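Local coordinates for protein DyP2 (Amycolatopsis sp. ATCC 39116, PDB 4G2C) that probably acts as a heme-containing dye-decolorizing peroxidase with multiple activities, oxidising dyes and other substrates with hydrogen peroxide, and also binds manganese, at residues 369-374 with 412-417; 269-274 with 406-411; 56-61 with 251-256; 140-145 with 478-483. All coordinates share one frame; numbering follows the deposited sequence.

Contact 1 of 4, residues 369-374 with 412-417; sequences RKHLMA and LGNQFE. With ACT (acetate ion), chain E; ACT (acetate ion), chain B.
Gln415 and His371 each use a side-chain N-H to bind a backbone carbonyl of the other segment, so the two loops are joined by a reciprocal pair of bonds. From His371, ND1 donates to Asn414 O at 2.8 Å with an N-H...O angle of 158°, and the acceptor sits at the ring edge, in its plane. The imidazole gets there because CG stands anti to the carbonyl carbon (chi1 -53°), which brings ND1 to the Asn414 carbonyl. The Asn414 amide is steeply inclined to the ring, and its ND2 gives a hydrogen bond of 2.8 Å to OXT of the chain E acetate, probably a crystallisation component.

Gln415 reaches in the other direction. Beyond CG its chain is extended, carrying NE2 to within 2.9 Å of Leu372 O, with that oxygen close to the amide plane. The same carbonyl also accepts from Gln252, while the glutamine's OE1 is held by Asn411 N; with both ends of the amide engaged, its rotation is fixed. Next to these bonds, Met373 places CG between backbone N and carbonyl carbon (chi1 85°) and folds again at its last torsion. CE thereby comes to 3.5 Å from Gln415 O, and SD lies 4.1 Å from Phe416 CB.

Gln415 occupies the N-cap position of helix 416-424, and Phe416, its first helical residue, lines the heme pocket. The contact thus exemplifies a cofactor-binding helix whose start is fixed by side-chain-to-backbone bonds, here in the heme site of a DyP-type peroxidase.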
loop_
_atom_site.group_PDB
_atom_site.type_symbol
_atom_site.label_atom_id
_atom_site.label_comp_id
_atom_site.label_asym_id
_atom_site.label_seq_id
_atom_site.Cartn_x
_atom_site.Cartn_y
_atom_site.Cartn_z
ATOM N N ARG A 369 -12.078 3.739 -11.046
ATOM C CA ARG A 369 -11.192 2.652 -10.634
ATOM C C ARG A 369 -9.758 2.783 -11.175
ATOM O O ARG A 369 -8.878 2.017 -10.796
ATOM C CB ARG A 369 -11.793 1.278 -10.976
ATOM C CG ARG A 369 -11.709 0.891 -12.453
ATOM C CD ARG A 369 -12.569 -0.357 -12.733
ATOM N NE ARG A 369 -11.871 -1.590 -12.383
ATOM C CZ ARG A 369 -12.390 -2.600 -11.683
ATOM N NH1 ARG A 369 -13.642 -2.559 -11.238
ATOM N NH2 ARG A 369 -11.647 -3.665 -11.437
ATOM N N LYS A 370 -9.513 3.756 -12.044
ATOM C CA LYS A 370 -8.168 3.900 -12.589
ATOM C C LYS A 370 -7.216 4.471 -11.548
ATOM O O LYS A 370 -6.010 4.365 -11.707
ATOM C CB LYS A 370 -8.156 4.748 -13.856
ATOM C CG LYS A 370 -8.835 4.069 -15.045
ATOM C CD LYS A 370 -8.813 4.952 -16.283
ATOM C CE LYS A 370 -9.536 4.282 -17.453
ATOM N NZ LYS A 370 -9.410 5.092 -18.694
ATOM N N HIS A 371 -7.768 5.047 -10.476
ATOM C CA HIS A 371 -6.954 5.629 -9.408
ATOM C C HIS A 371 -6.450 4.590 -8.392
ATOM O O HIS A 371 -5.575 4.885 -7.568
ATOM C CB HIS A 371 -7.757 6.712 -8.692
ATOM C CG HIS A 371 -8.326 7.746 -9.608
ATOM N ND1 HIS A 371 -7.557 8.730 -10.190
ATOM C CD2 HIS A 371 -9.595 7.959 -10.034
ATOM C CE1 HIS A 371 -8.326 9.504 -10.939
ATOM N NE2 HIS A 371 -9.565 9.054 -10.862
ATOM N N LEU A 372 -7.020 3.383 -8.454
ATOM C CA LEU A 372 -6.668 2.286 -7.560
ATOM C C LEU A 372 -5.252 1.803 -7.839
ATOM O O LEU A 372 -4.747 1.941 -8.953
ATOM C CB LEU A 372 -7.656 1.124 -7.703
ATOM C CG LEU A 372 -9.121 1.466 -7.398
ATOM C CD1 LEU A 372 -10.019 0.216 -7.455
ATOM C CD2 LEU A 372 -9.219 2.126 -6.051
ATOM N N MET A 373 -4.623 1.213 -6.829
ATOM C CA MET A 373 -3.215 0.907 -6.931
ATOM C C MET A 373 -2.813 -0.350 -6.164
ATOM O O MET A 373 -3.498 -0.779 -5.251
ATOM C CB MET A 373 -2.405 2.110 -6.437
ATOM C CG MET A 373 -2.216 2.117 -4.941
ATOM S SD MET A 373 -1.951 3.747 -4.274
ATOM C CE MET A 373 -3.545 4.517 -4.584
ATOM N N ALA A 374 -1.681 -0.921 -6.561
ATOM C CA ALA A 374 -1.058 -2.035 -5.868
ATOM C C ALA A 374 -0.364 -1.598 -4.568
ATOM O O ALA A 374 0.623 -0.869 -4.600
ATOM C CB ALA A 374 -0.046 -2.676 -6.778
ATOM N N LEU A 412 1.874 8.512 -10.483
ATOM C CA LEU A 412 1.824 8.885 -9.070
ATOM C C LEU A 412 0.774 9.950 -8.787
ATOM O O LEU A 412 0.097 9.913 -7.766
ATOM C CB LEU A 412 3.204 9.367 -8.581
ATOM C CG LEU A 412 4.226 8.279 -8.277
ATOM C CD1 LEU A 412 5.643 8.884 -8.150
ATOM C CD2 LEU A 412 3.842 7.499 -7.015
ATOM N N GLY A 413 0.645 10.918 -9.685
ATOM C CA GLY A 413 -0.315 11.977 -9.449
ATOM C C GLY A 413 -1.731 11.440 -9.496
ATOM O O GLY A 413 -2.621 11.916 -8.778
ATOM N N ASN A 414 -1.963 10.447 -10.347
ATOM C CA ASN A 414 -3.335 10.000 -10.583
ATOM C C ASN A 414 -3.730 8.823 -9.704
ATOM O O ASN A 414 -4.860 8.354 -9.770
ATOM C CB ASN A 414 -3.546 9.628 -12.056
ATOM C CG ASN A 414 -5.024 9.479 -12.418
ATOM O OD1 ASN A 414 -5.843 10.359 -12.126
ATOM N ND2 ASN A 414 -5.367 8.363 -13.048
ATOM N N GLN A 415 -2.786 8.342 -8.901
ATOM C CA GLN A 415 -3.002 7.133 -8.127
ATOM C C GLN A 415 -2.754 7.384 -6.638
ATOM O O GLN A 415 -3.702 7.727 -5.924
ATOM C CB GLN A 415 -2.185 5.955 -8.684
ATOM C CG GLN A 415 -2.842 5.283 -9.884
ATOM C CD GLN A 415 -1.984 4.197 -10.486
ATOM O OE1 GLN A 415 -0.867 4.457 -10.932
ATOM N NE2 GLN A 415 -2.488 2.960 -10.477
ATOM N N PHE A 416 -1.511 7.265 -6.156
ATOM C CA PHE A 416 -1.311 7.542 -4.726
ATOM C C PHE A 416 -1.748 8.952 -4.348
ATOM O O PHE A 416 -2.536 9.123 -3.426
ATOM C CB PHE A 416 0.115 7.341 -4.211
ATOM C CG PHE A 416 0.344 8.039 -2.889
ATOM C CD1 PHE A 416 -0.182 7.512 -1.716
ATOM C CD2 PHE A 416 1.009 9.261 -2.837
ATOM C CE1 PHE A 416 -0.030 8.166 -0.507
ATOM C CE2 PHE A 416 1.176 9.929 -1.628
ATOM C CZ PHE A 416 0.654 9.378 -0.458
ATOM N N GLU A 417 -1.217 9.956 -5.046
ATOM C CA GLU A 417 -1.530 11.347 -4.710
ATOM C C GLU A 417 -2.986 11.722 -4.900
ATOM O O GLU A 417 -3.532 12.468 -4.106
ATOM C CB GLU A 417 -0.644 12.322 -5.478
ATOM C CG GLU A 417 0.831 12.189 -5.146
ATOM C CD GLU A 417 1.643 13.236 -5.849
ATOM O OE1 GLU A 417 1.169 13.717 -6.912
ATOM O OE2 GLU A 417 2.725 13.596 -5.327
HETATM C C ACT E . -3.597 4.981 -14.211
HETATM O O ACT E . -4.525 4.436 -14.873
HETATM O OXT ACT E . -3.842 6.022 -13.546
HETATM C CH3 ACT E . -2.228 4.399 -14.208
HETATM C C ACT B . -8.388 -2.186 -10.219
HETATM O O ACT B . -8.825 -3.105 -9.473
HETATM O OXT ACT B . -9.020 -1.896 -11.285
HETATM C CH3 ACT B . -7.134 -1.463 -9.824
#

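Contact 2 of 4, residues 269-274 with 406-411; sequences SYFVFR and MAFNSN
With CG anti to the backbone N in Phe271 (chi1 -177°) and anti to the carbonyl carbon in Phe408 (chi1 -72°), the two rings lean together across a non-hydrogen-bonded pair of an antiparallel beta ladder. Strands 267-278 and 402-409 form this ladder in the sheet beside the heme, as expected for the ferredoxin-like alpha+beta architecture of DyP peroxidases. Phe271 CD1 presses on one face of Phe408, 3.4 Å from CE1 and offset toward the rim; the planes are inclined at 43°.

Further along the same face, Met406 lies beside Phe271 and Phe273, all three pointing the same way. Its SD sits at the edge of the Phe271 ring, 3.5 Å from CZ, and approaches Phe273 CD2 at 3.9 Å, so one sulfur makes Met-aromatic contacts with two rings.

Tyr270, Val272, Ala407 and Asn409 fill the other face. The backbone bonds between them are uneven: Val272 N to Ala407 O is nearly straight at 2.9 Å, whereas Tyr270 N to Asn409 O is weak, close to where the 402-409 strand ends. There the Tyr270 ring turns its edge to Asn409 O, and its hydroxyl is hydrogen-bonded to the backbone N of Asp134. Asn409 folds back on its own chain, ND2 meeting Phe408 O at 2.8 Å from above the carbonyl plane rather than along a lone pair.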
loop_
_atom_site.group_PDB
_atom_site.type_symbol
_atom_site.label_atom_id
_atom_site.label_comp_id
_atom_site.label_asym_id
_atom_site.label_seq_id
_atom_site.Cartn_x
_atom_site.Cartn_y
_atom_site.Cartn_z
ATOM N N SER A 269 8.112 0.548 -12.674
ATOM C CA SER A 269 6.983 1.138 -11.992
ATOM C C SER A 269 7.448 2.176 -10.963
ATOM O O SER A 269 8.501 2.015 -10.354
ATOM C CB SER A 269 6.152 0.031 -11.324
ATOM O OG SER A 269 4.926 0.544 -10.840
ATOM N N TYR A 270 6.658 3.236 -10.789
ATOM C CA TYR A 270 6.851 4.213 -9.712
ATOM C C TYR A 270 6.464 3.652 -8.332
ATOM O O TYR A 270 5.500 2.864 -8.186
ATOM C CB TYR A 270 6.060 5.499 -9.983
ATOM C CG TYR A 270 6.494 6.212 -11.224
ATOM C CD1 TYR A 270 7.640 7.012 -11.228
ATOM C CD2 TYR A 270 5.778 6.078 -12.407
ATOM C CE1 TYR A 270 8.046 7.666 -12.381
ATOM C CE2 TYR A 270 6.167 6.724 -13.552
ATOM C CZ TYR A 270 7.303 7.511 -13.540
ATOM O OH TYR A 270 7.697 8.156 -14.692
ATOM N N PHE A 271 7.221 4.077 -7.324
ATOM C CA PHE A 271 7.168 3.462 -5.997
ATOM C C PHE A 271 7.045 4.542 -4.943
ATOM O O PHE A 271 7.872 5.452 -4.888
ATOM C CB PHE A 271 8.444 2.642 -5.780
ATOM C CG PHE A 271 8.500 1.892 -4.472
ATOM C CD1 PHE A 271 7.665 0.809 -4.236
ATOM C CD2 PHE A 271 9.432 2.242 -3.496
ATOM C CE1 PHE A 271 7.738 0.118 -3.046
ATOM C CE2 PHE A 271 9.517 1.550 -2.310
ATOM C CZ PHE A 271 8.672 0.488 -2.078
ATOM N N VAL A 272 5.991 4.460 -4.133
ATOM C CA VAL A 272 5.801 5.380 -3.011
ATOM C C VAL A 272 6.285 4.695 -1.756
ATOM O O VAL A 272 5.849 3.588 -1.467
ATOM C CB VAL A 272 4.310 5.711 -2.760
ATOM C CG1 VAL A 272 4.182 6.899 -1.797
ATOM C CG2 VAL A 272 3.583 5.982 -4.051
ATOM N N PHE A 273 7.190 5.339 -1.021
ATOM C CA PHE A 273 7.528 4.906 0.340
ATOM C C PHE A 273 7.180 6.018 1.327
ATOM O O PHE A 273 7.645 7.151 1.178
ATOM C CB PHE A 273 9.017 4.536 0.471
ATOM C CG PHE A 273 9.372 3.956 1.813
ATOM C CD1 PHE A 273 9.467 4.771 2.931
ATOM C CD2 PHE A 273 9.575 2.593 1.968
ATOM C CE1 PHE A 273 9.768 4.238 4.183
ATOM C CE2 PHE A 273 9.880 2.053 3.212
ATOM C CZ PHE A 273 9.976 2.880 4.317
ATOM N N ARG A 274 6.341 5.705 2.315
ATOM C CA ARG A 274 5.973 6.663 3.365
ATOM C C ARG A 274 5.915 5.961 4.734
ATOM O O ARG A 274 5.155 5.003 4.912
ATOM C CB ARG A 274 4.602 7.288 3.079
ATOM C CG ARG A 274 4.574 8.463 2.110
ATOM C CD ARG A 274 3.156 8.695 1.547
ATOM N NE ARG A 274 2.262 9.384 2.485
ATOM C CZ ARG A 274 2.236 10.707 2.625
ATOM N NH1 ARG A 274 3.049 11.448 1.891
ATOM N NH2 ARG A 274 1.411 11.294 3.487
ATOM N N MET A 406 3.797 1.239 1.290
ATOM C CA MET A 406 4.451 1.124 -0.015
ATOM C C MET A 406 3.424 0.836 -1.100
ATOM O O MET A 406 2.454 0.124 -0.849
ATOM C CB MET A 406 5.526 0.031 0.029
ATOM C CG MET A 406 6.683 0.381 0.959
ATOM S SD MET A 406 7.964 -0.869 1.030
ATOM C CE MET A 406 7.348 -1.833 2.417
ATOM N N ALA A 407 3.630 1.391 -2.299
ATOM C CA ALA A 407 2.730 1.135 -3.432
ATOM C C ALA A 407 3.425 1.354 -4.770
ATOM O O ALA A 407 4.310 2.195 -4.883
ATOM C CB ALA A 407 1.481 2.005 -3.340
ATOM N N PHE A 408 3.025 0.579 -5.775
ATOM C CA PHE A 408 3.460 0.810 -7.141
ATOM C C PHE A 408 2.346 1.519 -7.902
ATOM O O PHE A 408 1.174 1.148 -7.777
ATOM C CB PHE A 408 3.832 -0.505 -7.825
ATOM C CG PHE A 408 5.119 -1.095 -7.329
ATOM C CD1 PHE A 408 6.333 -0.479 -7.610
ATOM C CD2 PHE A 408 5.119 -2.252 -6.571
ATOM C CE1 PHE A 408 7.533 -1.009 -7.153
ATOM C CE2 PHE A 408 6.306 -2.790 -6.116
ATOM C CZ PHE A 408 7.524 -2.165 -6.409
ATOM N N ASN A 409 2.725 2.571 -8.631
ATOM C CA ASN A 409 1.841 3.353 -9.490
ATOM C C ASN A 409 2.468 3.482 -10.876
ATOM O O ASN A 409 3.704 3.592 -11.010
ATOM C CB ASN A 409 1.694 4.786 -8.988
ATOM C CG ASN A 409 1.016 4.893 -7.644
ATOM O OD1 ASN A 409 0.880 5.999 -7.133
ATOM N ND2 ASN A 409 0.582 3.764 -7.065
ATOM N N SER A 410 1.628 3.517 -11.906
ATOM C CA SER A 410 2.113 3.902 -13.229
ATOM C C SER A 410 2.011 5.416 -13.394
ATOM O O SER A 410 2.589 5.989 -14.302
ATOM C CB SER A 410 1.342 3.179 -14.333
ATOM O OG SER A 410 -0.036 3.483 -14.283
ATOM N N ASN A 411 1.278 6.058 -12.496
ATOM C CA ASN A 411 1.073 7.506 -12.540
ATOM C C ASN A 411 0.830 7.978 -11.109
ATOM O O ASN A 411 -0.267 7.831 -10.573
ATOM C CB ASN A 411 -0.125 7.854 -13.436
ATOM C CG ASN A 411 -0.409 9.361 -13.503
ATOM O OD1 ASN A 411 -0.208 10.094 -12.537
ATOM N ND2 ASN A 411 -0.898 9.816 -14.645
#

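Contact 3 of 4, residues 56-61 with 251-256. With ACT (acetate ion), chain X.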
loop_
_atom_site.group_PDB
_atom_site.type_symbol
_atom_site.label_atom_id
_atom_site.label_comp_id
_atom_site.label_asym_id
_atom_site.label_seq_id
_atom_site.Cartn_x
_atom_site.Cartn_y
_atom_site.Cartn_z
ATOM N N PRO A 56 10.342 -8.492 -9.364
ATOM C CA PRO A 56 9.293 -9.061 -8.510
ATOM C C PRO A 56 8.597 -7.976 -7.671
ATOM O O PRO A 56 9.065 -6.829 -7.591
ATOM C CB PRO A 56 10.071 -9.991 -7.566
ATOM C CG PRO A 56 11.383 -10.234 -8.226
ATOM C CD PRO A 56 11.679 -8.992 -8.998
ATOM N N ASN A 57 7.489 -8.363 -7.045
ATOM C CA ASN A 57 6.759 -7.524 -6.095
ATOM C C ASN A 57 5.848 -6.498 -6.775
ATOM O O ASN A 57 5.085 -5.805 -6.106
ATOM C CB ASN A 57 7.711 -6.849 -5.095
ATOM C CG ASN A 57 6.993 -6.354 -3.838
ATOM O OD1 ASN A 57 6.038 -6.977 -3.357
ATOM N ND2 ASN A 57 7.444 -5.231 -3.308
ATOM N N ILE A 58 5.915 -6.417 -8.106
ATOM C CA ILE A 58 5.162 -5.394 -8.810
ATOM C C ILE A 58 3.805 -5.923 -9.288
ATOM O O ILE A 58 2.774 -5.493 -8.797
ATOM C CB ILE A 58 5.979 -4.759 -9.966
ATOM C CG1 ILE A 58 7.212 -4.027 -9.410
ATOM C CG2 ILE A 58 5.116 -3.778 -10.741
ATOM C CD1 ILE A 58 8.296 -3.693 -10.462
ATOM N N LEU A 59 3.811 -6.854 -10.234
ATOM C CA LEU A 59 2.562 -7.454 -10.720
ATOM C C LEU A 59 1.932 -8.397 -9.676
ATOM O O LEU A 59 0.745 -8.721 -9.744
ATOM C CB LEU A 59 2.783 -8.199 -12.044
ATOM C CG LEU A 59 3.103 -7.445 -13.338
ATOM C CD1 LEU A 59 3.395 -8.425 -14.452
ATOM C CD2 LEU A 59 1.970 -6.487 -13.775
ATOM N N LYS A 60 2.735 -8.821 -8.710
ATOM C CA LYS A 60 2.290 -9.748 -7.672
ATOM C C LYS A 60 3.175 -9.539 -6.445
ATOM O O LYS A 60 4.391 -9.632 -6.548
ATOM C CB LYS A 60 2.470 -11.178 -8.176
ATOM C CG LYS A 60 2.283 -12.262 -7.120
ATOM C CD LYS A 60 0.895 -12.794 -7.194
ATOM C CE LYS A 60 0.613 -13.811 -6.118
ATOM N NZ LYS A 60 -0.841 -13.775 -5.825
ATOM N N ALA A 61 2.581 -9.258 -5.290
ATOM C CA ALA A 61 3.369 -8.952 -4.093
ATOM C C ALA A 61 4.381 -10.057 -3.752
ATOM O O ALA A 61 4.148 -11.220 -4.036
ATOM C CB ALA A 61 2.447 -8.689 -2.900
ATOM N N GLU A 251 -1.389 -1.410 -17.724
ATOM C CA GLU A 251 -1.105 0.030 -17.718
ATOM C C GLU A 251 -1.388 0.689 -16.359
ATOM O O GLU A 251 -1.023 1.840 -16.136
ATOM C CB GLU A 251 -1.902 0.752 -18.806
ATOM C CG GLU A 251 -3.402 0.784 -18.525
ATOM C CD GLU A 251 -4.215 1.244 -19.729
ATOM O OE1 GLU A 251 -3.622 1.814 -20.668
ATOM O OE2 GLU A 251 -5.442 1.029 -19.739
ATOM N N GLN A 252 -2.070 -0.009 -15.465
ATOM C CA GLN A 252 -2.358 0.579 -14.151
ATOM C C GLN A 252 -1.173 0.447 -13.170
ATOM O O GLN A 252 -1.269 0.849 -12.022
ATOM C CB GLN A 252 -3.638 -0.006 -13.539
ATOM C CG GLN A 252 -4.235 0.884 -12.439
ATOM C CD GLN A 252 -5.749 0.786 -12.343
ATOM O OE1 GLN A 252 -6.434 0.561 -13.341
ATOM N NE2 GLN A 252 -6.276 0.945 -11.136
ATOM N N VAL A 253 -0.059 -0.118 -13.630
ATOM C CA VAL A 253 1.098 -0.287 -12.766
ATOM C C VAL A 253 2.403 -0.202 -13.549
ATOM O O VAL A 253 3.377 0.353 -13.063
ATOM C CB VAL A 253 1.017 -1.612 -11.953
ATOM C CG1 VAL A 253 1.082 -2.827 -12.875
ATOM C CG2 VAL A 253 2.107 -1.665 -10.902
ATOM N N LEU A 254 2.419 -0.727 -14.773
ATOM C CA LEU A 254 3.656 -0.766 -15.542
ATOM C C LEU A 254 3.882 0.489 -16.377
ATOM O O LEU A 254 2.938 1.094 -16.904
ATOM C CB LEU A 254 3.696 -1.984 -16.451
ATOM C CG LEU A 254 3.653 -3.352 -15.779
ATOM C CD1 LEU A 254 3.744 -4.462 -16.837
ATOM C CD2 LEU A 254 4.785 -3.486 -14.760
ATOM N N VAL A 255 5.155 0.844 -16.502
ATOM C CA VAL A 255 5.609 2.007 -17.252
ATOM C C VAL A 255 6.827 1.559 -18.065
ATOM O O VAL A 255 7.702 0.866 -17.541
ATOM C CB VAL A 255 6.074 3.129 -16.284
ATOM C CG1 VAL A 255 6.471 4.358 -17.037
ATOM C CG2 VAL A 255 4.980 3.459 -15.244
ATOM N N PRO A 256 6.882 1.935 -19.351
ATOM C CA PRO A 256 8.085 1.652 -20.139
ATOM C C PRO A 256 9.293 2.248 -19.428
ATOM O O PRO A 256 9.209 3.367 -18.933
ATOM C CB PRO A 256 7.825 2.383 -21.460
ATOM C CG PRO A 256 6.288 2.493 -21.546
ATOM C CD PRO A 256 5.810 2.581 -20.136
HETATM C C ACT X . -1.264 -9.214 -5.626
HETATM O O ACT X . -0.212 -9.142 -4.950
HETATM O OXT ACT X . -1.444 -8.302 -6.476
HETATM C CH3 ACT X . -2.246 -10.333 -5.424
#
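Val253 O accepts a hydrogen bond from Ser269 OG of strand 267-278, fixing the backbone just where the valine's two methyls turn to Ile58 and Leu59. Between the two segments the contact is wholly apolar, a four-residue cluster of branched side chains. Val253 puts CG1 between its backbone N and carbonyl carbon (chi1 65°) and CG2 anti to N, and this split gives each methyl its own partner: CG2 meets Ile58 CG2 at 3.7 Å, while CG1 meets Leu59 CD2 at 3.9 Å. Leu254 divides its branches in the same manner, with CD2 at 4.0 Å from Ile58 CG2 and CD1 at 4.1 Å from Leu59 CD2. One methyl of Ile58 (CG2) and one of Leu59 (CD2) therefore each touch both Val253 and Leu254, and the leucines cross at about a right angle. These side chains span backbones whose nearest CA atoms, in Leu59 and Val253, are 7.6 Å apart.

Phe226 covers Leu59 and Val253, and Phe408 of strand 402-409 covers Ile58 and Val253. The cluster thus joins the loop between helix 45-53 and strand 66-74 to the chain entering strand 255-256, which pairs antiparallel with 267-278 in the sheet holding 402-409.

Contact 4 of 4, residues 140-145 with 478-483; sequences GAKAAV and GGEYFF
The ring of Tyr481 is sandwiched between two aliphatic groups. Ala141 CB lies over the centre of one face, 4.1 Å from the centroid and 10° off the normal, a CH-pi contact, while Leu412 packs against the opposite face. Ala144 CB approaches obliquely near the hydroxyl end, where OH makes a weak hydrogen bond to Glu417. Tyr481 reaches this slot with CG beside its backbone N (chi1 -62°).

The second flat group is the carboxylate of Glu480. Its chain leaves anti to the backbone N and then bends at chi2 (56°), doubling back so that OE2 can take two backbone N-H groups. Tyr481 N, from its own strand, donates to the anti lone pair of OE2 at 2.6 Å, and Ala141 N arrives from the other segment on the syn side, well out of the carboxylate plane, at 3.0 Å. Two nearly straight bonds to one oxygen would favour the charged form. OE1 accepts a hydrogen bond from a water that in turn accepts from Lys142 N, and a second water joins Lys142 NZ to Gly479 O. Lys142 NZ also hydrogen-bonds Gln162 O and stays 4.1 Å from Glu480 OE1, beyond a salt bridge.

Gly140, with positive phi just after helix 135-139, turns the chain so that Ala141 can offer both its N-H and its methyl. The loop between helices 135-139 and 145-148 is thus seated on strand 474-484, joining part of the DyP alpha+beta barrel domain to the antiparallel sheet of strands 267-278 and 474-484.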
loop_
_atom_site.group_PDB
_atom_site.type_symbol
_atom_site.label_atom_id
_atom_site.label_comp_id
_atom_site.label_asym_id
_atom_site.label_seq_id
_atom_site.Cartn_x
_atom_site.Cartn_y
_atom_site.Cartn_z
ATOM N N GLY A 140 9.818 15.086 -6.404
ATOM C CA GLY A 140 10.164 14.420 -5.161
ATOM C C GLY A 140 9.094 14.601 -4.098
ATOM O O GLY A 140 8.327 15.560 -4.133
ATOM N N ALA A 141 9.039 13.671 -3.148
ATOM C CA ALA A 141 8.037 13.725 -2.094
ATOM C C ALA A 141 8.153 14.971 -1.198
ATOM O O ALA A 141 7.151 15.450 -0.675
ATOM C CB ALA A 141 8.072 12.445 -1.254
ATOM N N LYS A 142 9.362 15.493 -1.004
ATOM C CA LYS A 142 9.487 16.704 -0.186
ATOM C C LYS A 142 8.677 17.851 -0.792
ATOM O O LYS A 142 8.173 18.705 -0.064
ATOM C CB LYS A 142 10.934 17.137 -0.025
ATOM C CG LYS A 142 11.803 16.159 0.722
ATOM C CD LYS A 142 13.259 16.604 0.673
ATOM C CE LYS A 142 14.121 15.678 1.509
ATOM N NZ LYS A 142 14.604 14.521 0.704
ATOM N N ALA A 143 8.546 17.864 -2.119
ATOM C CA ALA A 143 7.809 18.924 -2.814
ATOM C C ALA A 143 6.306 18.704 -2.794
ATOM O O ALA A 143 5.545 19.597 -3.140
ATOM C CB ALA A 143 8.279 19.041 -4.262
ATOM N N ALA A 144 5.889 17.502 -2.405
ATOM C CA ALA A 144 4.480 17.136 -2.392
ATOM C C ALA A 144 3.813 17.541 -1.072
ATOM O O ALA A 144 2.610 17.430 -0.915
ATOM C CB ALA A 144 4.354 15.644 -2.612
ATOM N N VAL A 145 4.615 18.010 -0.125
ATOM C CA VAL A 145 4.139 18.258 1.228
ATOM C C VAL A 145 2.893 19.150 1.302
ATOM O O VAL A 145 1.934 18.857 2.029
ATOM C CB VAL A 145 5.263 18.845 2.107
ATOM C CG1 VAL A 145 4.679 19.587 3.291
ATOM C CG2 VAL A 145 6.197 17.735 2.567
ATOM N N GLY A 478 8.063 10.759 7.141
ATOM C CA GLY A 478 9.014 10.959 6.063
ATOM C C GLY A 478 8.853 9.884 5.000
ATOM O O GLY A 478 8.370 8.783 5.278
ATOM N N GLY A 479 9.271 10.195 3.779
ATOM C CA GLY A 479 9.111 9.272 2.671
ATOM C C GLY A 479 9.714 9.838 1.412
ATOM O O GLY A 479 10.230 10.960 1.438
ATOM N N GLU A 480 9.661 9.074 0.315
ATOM C CA GLU A 480 10.201 9.541 -0.972
ATOM C C GLU A 480 9.597 8.779 -2.147
ATOM O O GLU A 480 9.005 7.706 -1.962
ATOM C CB GLU A 480 11.743 9.433 -0.978
ATOM C CG GLU A 480 12.432 9.920 -2.252
ATOM C CD GLU A 480 12.089 11.366 -2.631
ATOM O OE1 GLU A 480 12.798 12.298 -2.190
ATOM O OE2 GLU A 480 11.123 11.573 -3.390
ATOM N N TYR A 481 9.740 9.330 -3.352
ATOM C CA TYR A 481 9.271 8.650 -4.563
ATOM C C TYR A 481 10.431 8.063 -5.353
ATOM O O TYR A 481 11.474 8.699 -5.498
ATOM C CB TYR A 481 8.512 9.603 -5.488
ATOM C CG TYR A 481 7.262 10.212 -4.926
ATOM C CD1 TYR A 481 6.364 9.454 -4.185
ATOM C CD2 TYR A 481 6.976 11.563 -5.136
ATOM C CE1 TYR A 481 5.197 10.021 -3.676
ATOM C CE2 TYR A 481 5.823 12.141 -4.633
ATOM C CZ TYR A 481 4.931 11.369 -3.899
ATOM O OH TYR A 481 3.774 11.935 -3.394
ATOM N N PHE A 482 10.220 6.863 -5.890
ATOM C CA PHE A 482 11.250 6.126 -6.621
ATOM C C PHE A 482 10.681 5.507 -7.917
ATOM O O PHE A 482 9.488 5.555 -8.182
ATOM C CB PHE A 482 11.784 4.975 -5.766
ATOM C CG PHE A 482 12.381 5.388 -4.430
ATOM C CD1 PHE A 482 11.570 5.616 -3.324
ATOM C CD2 PHE A 482 13.754 5.472 -4.267
ATOM C CE1 PHE A 482 12.115 5.958 -2.095
ATOM C CE2 PHE A 482 14.302 5.812 -3.046
ATOM C CZ PHE A 482 13.488 6.055 -1.958
ATOM N N PHE A 483 11.547 4.890 -8.699
ATOM C CA PHE A 483 11.127 4.116 -9.841
ATOM C C PHE A 483 11.873 2.790 -9.743
ATOM O O PHE A 483 13.098 2.785 -9.597
ATOM C CB PHE A 483 11.508 4.864 -11.124
ATOM C CG PHE A 483 11.023 4.213 -12.388
ATOM C CD1 PHE A 483 9.683 4.266 -12.743
ATOM C CD2 PHE A 483 11.909 3.575 -13.234
ATOM C CE1 PHE A 483 9.229 3.668 -13.922
ATOM C CE2 PHE A 483 11.469 2.985 -14.417
ATOM C CZ PHE A 483 10.125 3.031 -14.761
HETATM O O HOH W 1 12.110 14.739 -2.021
HETATM O O HOH W 2 12.975 12.204 1.605
#

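In the fold
Contacts 2, 3 and 4 all reach one antiparallel sheet, in which strand 267-278 pairs with 402-409, 474-484 and 255-256. Contact 2 lies at its middle, with the centres of contacts 1 and 3 about 9 Å away and that of contact 4 about 10 Å; contacts 3 and 4 stand about 20 Å apart. Along the chain, contact 3 closes before contacts 1 and 2 open. Contact 4 spans from residue 140 to the last strand and encloses both of those, while contacts 1 and 2 interleave. Segment 412-417 leads from strand 402-409 into helix 416-424, so contact 1 connects the sheet to the heme through Phe416, while contacts 3 and 4 tie outlying loops to the sheet.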